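Putative peptidyl-arginine deiminase family protein (Campylobacter jejuni subsp. jejuni serotype O:2, PDB 6B10) probably hydrolyses agmatine to N-carbamoylputrescine and ammonia, a step in the biosynthesis of the polyamine putrescine. Local coordinates at residues A[161-165]-A[192-196]. Sequence-based numbering, arbitrary orientation.
Sequences SHCLL and IWLEN
This contact lies within a beta-beta-alpha-beta unit, the repeating module of the alpha/beta propeller expected for this deiminase family. Strands 156-160 and 190-194 are parallel neighbours. Helices 161-167 and 175-186 lie in the connection between them. Segment 161-165 follows strand 156-160 and is helical. Segment 192-196 is extended through Leu194, then turns at Glu195 (phi/psi -83/-41°). The short axes pass 8.2 Å apart, with 105° between their N-to-C directions. Ser161 and Trp193 set the register, their CA atoms 5.5 Å apart.

Ser161 and Trp193 bury the most surface, followed by Glu195. Ser161 N donates to Leu194 O at 3.0 Å and 158°. Leu194 also pairs with the backbone of Thr159, so this bond extends the parallel pairing by one step, to Ser161. Ser161 CB points toward the strand (chi1 m), and OG packs 3.6 Å from Trp193 CB.

Trp193 (chi1 m, chi2 90°) sends its indole along the helical turn, with Ser161 CA at the ring edge. Leu164 CD1 lies 4.1 Å from Trp193 CH2, and Leu165 CD2 lies 4.0 Å from Trp193 CZ3. The two methyls sit on opposite sides of the ring plane. Helix 175-186 completes the indole site: Asp179 accepts a hydrogen bond from NE1, and Lys175 makes a cation-pi contact.

Glu195 CB points away, but m rotamers at chi1 and chi2 fold the carboxylate back. His162 CB points sideways, but chi1 m and chi2 -96° bring the ring edge in: NE2 donates to Glu195 O at 2.6 Å. Ser161 OG donates to Glu195 OE2 at 2.7 Å.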
# COMPACT_ATOMS: atom_id res chain seq x y z
N SER A 161 6.13 15.14 -2.50
CA SER A 161 5.64 16.51 -2.68
C SER A 161 4.63 16.64 -3.82
O SER A 161 3.74 17.49 -3.78
CB SER A 161 6.81 17.45 -2.95
OG SER A 161 7.71 17.45 -1.85
N HIS A 162 4.76 15.79 -4.83
CA HIS A 162 3.89 15.83 -6.00
C HIS A 162 2.47 15.33 -5.69
O HIS A 162 1.52 15.71 -6.37
CB HIS A 162 4.50 15.01 -7.14
CG HIS A 162 5.84 15.52 -7.59
ND1 HIS A 162 5.99 16.37 -8.67
CD2 HIS A 162 7.08 15.32 -7.10
CE1 HIS A 162 7.27 16.66 -8.82
NE2 HIS A 162 7.95 16.03 -7.88
N CYS A 163 2.33 14.48 -4.67
CA CYS A 163 1.03 13.92 -4.31
C CYS A 163 0.14 14.91 -3.56
O CYS A 163 -0.84 15.42 -4.11
CB CYS A 163 1.20 12.67 -3.45
SG CYS A 163 2.18 11.37 -4.21
N LEU A 164 0.49 15.19 -2.31
CA LEU A 164 -0.43 15.81 -1.36
C LEU A 164 -0.65 17.30 -1.59
O LEU A 164 -1.70 17.83 -1.24
CB LEU A 164 0.05 15.57 0.07
CG LEU A 164 0.20 14.09 0.46
CD1 LEU A 164 1.02 13.95 1.73
CD2 LEU A 164 -1.17 13.44 0.63
N LEU A 165 0.34 17.96 -2.19
CA LEU A 165 0.22 19.38 -2.52
C LEU A 165 -0.70 19.57 -3.72
O LEU A 165 -1.43 20.56 -3.80
CB LEU A 165 1.61 19.97 -2.81
CG LEU A 165 2.66 19.77 -1.70
CD1 LEU A 165 3.91 20.59 -1.99
CD2 LEU A 165 2.09 20.12 -0.34
N ILE A 192 9.20 13.38 5.70
CA ILE A 192 10.18 13.46 4.63
C ILE A 192 9.41 13.66 3.33
O ILE A 192 8.67 12.77 2.89
CB ILE A 192 11.04 12.19 4.57
CG1 ILE A 192 11.84 12.05 5.87
CG2 ILE A 192 11.99 12.23 3.38
CD1 ILE A 192 12.41 10.68 6.10
N TRP A 193 9.55 14.85 2.76
CA TRP A 193 8.90 15.21 1.51
C TRP A 193 9.86 14.97 0.36
O TRP A 193 10.81 15.72 0.19
CB TRP A 193 8.51 16.69 1.55
CG TRP A 193 7.43 17.05 2.53
CD1 TRP A 193 7.59 17.42 3.84
CD2 TRP A 193 6.03 17.08 2.27
NE1 TRP A 193 6.36 17.68 4.41
CE2 TRP A 193 5.39 17.47 3.47
CE3 TRP A 193 5.24 16.82 1.14
CZ2 TRP A 193 4.00 17.61 3.56
CZ3 TRP A 193 3.87 16.95 1.24
CH2 TRP A 193 3.26 17.34 2.44
N LEU A 194 9.62 13.93 -0.43
CA LEU A 194 10.48 13.63 -1.57
C LEU A 194 10.07 14.39 -2.83
O LEU A 194 8.93 14.28 -3.28
CB LEU A 194 10.49 12.13 -1.88
CG LEU A 194 11.27 11.20 -0.95
CD1 LEU A 194 11.19 9.80 -1.52
CD2 LEU A 194 12.72 11.62 -0.79
N GLU A 195 11.01 15.15 -3.38
CA GLU A 195 10.78 15.95 -4.59
C GLU A 195 10.93 15.11 -5.86
O GLU A 195 10.13 15.24 -6.79
CB GLU A 195 11.76 17.12 -4.66
CG GLU A 195 11.72 18.07 -3.47
CD GLU A 195 10.40 18.82 -3.36
OE1 GLU A 195 9.86 19.23 -4.41
OE2 GLU A 195 9.92 19.01 -2.22
N ASN A 196 11.94 14.25 -5.88
CA ASN A 196 12.37 13.57 -7.10
C ASN A 196 11.90 12.14 -7.27
O ASN A 196 11.47 11.48 -6.32
CB ASN A 196 13.89 13.59 -7.19
CG ASN A 196 14.45 14.98 -7.41
OD1 ASN A 196 14.32 15.53 -8.49
ND2 ASN A 196 15.07 15.54 -6.38